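Local coordinates for protein dipeptide Epimerase (Enterococcus faecalis V583, PDB 3JW7) that belongs to the mandelate racemase/muconate lactonizing enzyme family of the enolase superfamily, pairing an N-terminal capping domain with a barrel domain, at residues A[131-136]-A[156-161]. Sequence-based numbering, arbitrary orientation.
Sequences TDITLG and DTLKIK. With ILE (isoleucine), chain I; TYR (tyrosine), chain J.
Thr-134 and Lys-159 run next to each other in the same direction, with Thr-134 OG1 3.7 Å from Lys-159 CD. Extended throughout, with CG anti to the backbone N (chi1 175°), the lysine carries NZ past the threonine to O of the bound tyrosine, 2.9 Å away; Glu-215 and Asp-318 form salt bridges with the same ammonium. Thr-134 turns its two branches to different partners: OG1 accepts a 2.9 Å hydrogen bond from N of the bound isoleucine, while CG2 packs 3.5 Å from CG of Lys-161. That second lysine bends at chi2 (-67°), and its NZ donates to O of the isoleucine and is also hydrogen-bonded to Asp-189 and Asn-191. Strands 128-135 and 157-161 are parallel neighbours in the enolase-type C-terminal barrel, joined through helix 140-152 as a beta-alpha-beta unit, and Thr-134, Lys-159 and Lys-161 face the ligands at the C-terminal ends of the barrel strands. The backbone ladder includes a straight hydrogen bond from Lys-159 N to Ile-133 O (2.9 Å, 180°), followed by one from Leu-135 N to Lys-159 O. On the opposite face Ile-133 CG2 meets Leu-158 CD2 at 3.6 Å, the two side chains lying together in the same sense, while Leu-135 and Leu-158 both pack on Ala-147 of helix 140-152.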
loop_
_atom_site.group_PDB
_atom_site.type_symbol
_atom_site.label_atom_id
_atom_site.label_comp_id
_atom_site.label_asym_id
_atom_site.label_seq_id
_atom_site.Cartn_x
_atom_site.Cartn_y
_atom_site.Cartn_z
ATOM N N THR A 131 6.086 8.438 6.410
ATOM C CA THR A 131 4.761 8.232 5.852
ATOM C C THR A 131 3.801 9.385 6.094
ATOM O O THR A 131 3.967 10.163 7.033
ATOM C CB THR A 131 4.110 6.958 6.437
ATOM O OG1 THR A 131 2.793 6.813 5.899
ATOM C CG2 THR A 131 4.013 7.051 7.974
ATOM N N ASP A 132 2.806 9.496 5.221
ATOM C CA ASP A 132 1.772 10.497 5.383
ATOM C C ASP A 132 0.746 9.808 6.282
ATOM O O ASP A 132 1.005 8.737 6.830
ATOM C CB ASP A 132 1.116 10.845 4.036
ATOM C CG ASP A 132 0.437 9.639 3.359
ATOM O OD1 ASP A 132 -0.039 8.722 4.061
ATOM O OD2 ASP A 132 0.353 9.621 2.110
ATOM N N ILE A 133 -0.408 10.433 6.454
ATOM C CA ILE A 133 -1.483 9.833 7.223
ATOM C C ILE A 133 -2.719 10.246 6.453
ATOM O O ILE A 133 -2.780 11.355 5.917
ATOM C CB ILE A 133 -1.542 10.338 8.697
ATOM C CG1 ILE A 133 -2.608 9.538 9.464
ATOM C CG2 ILE A 133 -1.857 11.828 8.745
ATOM C CD1 ILE A 133 -2.531 9.668 10.986
ATOM N N THR A 134 -3.686 9.340 6.373
ATOM C CA THR A 134 -4.919 9.572 5.635
ATOM C C THR A 134 -6.084 10.116 6.448
ATOM O O THR A 134 -6.312 9.705 7.586
ATOM C CB THR A 134 -5.387 8.258 4.960
ATOM O OG1 THR A 134 -4.354 7.781 4.092
ATOM C CG2 THR A 134 -6.660 8.487 4.146
ATOM N N LEU A 135 -6.814 11.044 5.838
ATOM C CA LEU A 135 -7.994 11.650 6.439
ATOM C C LEU A 135 -9.182 11.126 5.647
ATOM O O LEU A 135 -9.318 11.423 4.456
ATOM C CB LEU A 135 -7.947 13.177 6.325
ATOM C CG LEU A 135 -6.778 13.905 6.998
ATOM C CD1 LEU A 135 -6.908 15.403 6.763
ATOM C CD2 LEU A 135 -6.765 13.598 8.484
ATOM N N GLY A 136 -10.029 10.337 6.299
ATOM C CA GLY A 136 -11.197 9.795 5.628
ATOM C C GLY A 136 -12.223 10.861 5.279
ATOM O O GLY A 136 -12.235 11.952 5.857
ATOM N N ASP A 156 3.814 15.970 8.374
ATOM C CA ASP A 156 4.005 17.111 7.484
ATOM C C ASP A 156 3.360 16.853 6.123
ATOM O O ASP A 156 3.414 17.692 5.223
ATOM C CB ASP A 156 5.502 17.406 7.309
ATOM C CG ASP A 156 6.242 16.299 6.569
ATOM O OD1 ASP A 156 7.485 16.384 6.478
ATOM O OD2 ASP A 156 5.594 15.351 6.073
ATOM N N THR A 157 2.747 15.681 5.979
ATOM C CA THR A 157 2.085 15.317 4.736
ATOM C C THR A 157 0.777 14.613 5.045
ATOM O O THR A 157 0.763 13.606 5.747
ATOM C CB THR A 157 2.948 14.372 3.906
ATOM O OG1 THR A 157 4.231 14.969 3.688
ATOM C CG2 THR A 157 2.271 14.075 2.570
ATOM N N LEU A 158 -0.315 15.149 4.516
ATOM C CA LEU A 158 -1.635 14.577 4.735
ATOM C C LEU A 158 -2.235 14.093 3.420
ATOM O O LEU A 158 -2.177 14.790 2.410
ATOM C CB LEU A 158 -2.564 15.629 5.349
ATOM C CG LEU A 158 -2.052 16.339 6.601
ATOM C CD1 LEU A 158 -3.056 17.406 7.016
ATOM C CD2 LEU A 158 -1.825 15.332 7.724
ATOM N N LYS A 159 -2.809 12.893 3.438
ATOM C CA LYS A 159 -3.448 12.331 2.254
ATOM C C LYS A 159 -4.945 12.545 2.453
ATOM O O LYS A 159 -5.553 11.941 3.332
ATOM C CB LYS A 159 -3.123 10.837 2.129
ATOM C CG LYS A 159 -3.842 10.140 0.986
ATOM C CD LYS A 159 -3.222 8.779 0.684
ATOM C CE LYS A 159 -4.132 7.944 -0.202
ATOM N NZ LYS A 159 -3.461 6.718 -0.731
ATOM N N ILE A 160 -5.525 13.417 1.635
ATOM C CA ILE A 160 -6.939 13.771 1.739
ATOM C C ILE A 160 -7.872 12.943 0.867
ATOM O O ILE A 160 -7.759 12.958 -0.355
ATOM C CB ILE A 160 -7.160 15.257 1.358
ATOM C CG1 ILE A 160 -6.242 16.152 2.191
ATOM C CG2 ILE A 160 -8.619 15.630 1.551
ATOM C CD1 ILE A 160 -6.334 17.639 1.833
ATOM N N LYS A 161 -8.803 12.233 1.498
ATOM C CA LYS A 161 -9.769 11.441 0.749
ATOM C C LYS A 161 -10.941 12.325 0.321
ATOM O O LYS A 161 -11.496 13.080 1.124
ATOM C CB LYS A 161 -10.294 10.275 1.596
ATOM C CG LYS A 161 -9.268 9.178 1.877
ATOM C CD LYS A 161 -8.879 8.443 0.595
ATOM C CE LYS A 161 -7.883 7.318 0.884
ATOM N NZ LYS A 161 -7.545 6.564 -0.373
HETATM N N ILE I . -3.929 4.974 3.341
HETATM C CA ILE I . -4.652 3.714 3.004
HETATM C C ILE I . -5.437 3.859 1.706
HETATM O O ILE I . -5.930 4.943 1.385
HETATM C CB ILE I . -5.656 3.304 4.113
HETATM C CG1 ILE I . -6.562 4.487 4.444
HETATM C CG2 ILE I . -4.905 2.776 5.331
HETATM C CD1 ILE I . -7.799 4.125 5.263
HETATM N N TYR J . -5.541 2.752 0.972
HETATM C CA TYR J . -6.260 2.702 -0.295
HETATM C C TYR J . -5.766 3.757 -1.284
HETATM O O TYR J . -4.546 4.036 -1.285
HETATM C CB TYR J . -7.764 2.871 -0.048
HETATM C CG TYR J . -8.401 1.775 0.791
HETATM C CD1 TYR J . -9.334 2.088 1.777
HETATM C CD2 TYR J . -8.111 0.426 0.570
HETATM C CE1 TYR J . -9.968 1.094 2.523
HETATM C CE2 TYR J . -8.748 -0.585 1.314
HETATM C CZ TYR J . -9.677 -0.235 2.288
HETATM O OH TYR J . -10.335 -1.203 3.018
HETATM O OXT TYR J . -6.601 4.273 -2.059
HETATM O O HOH W 1 4.225 13.054 7.133
#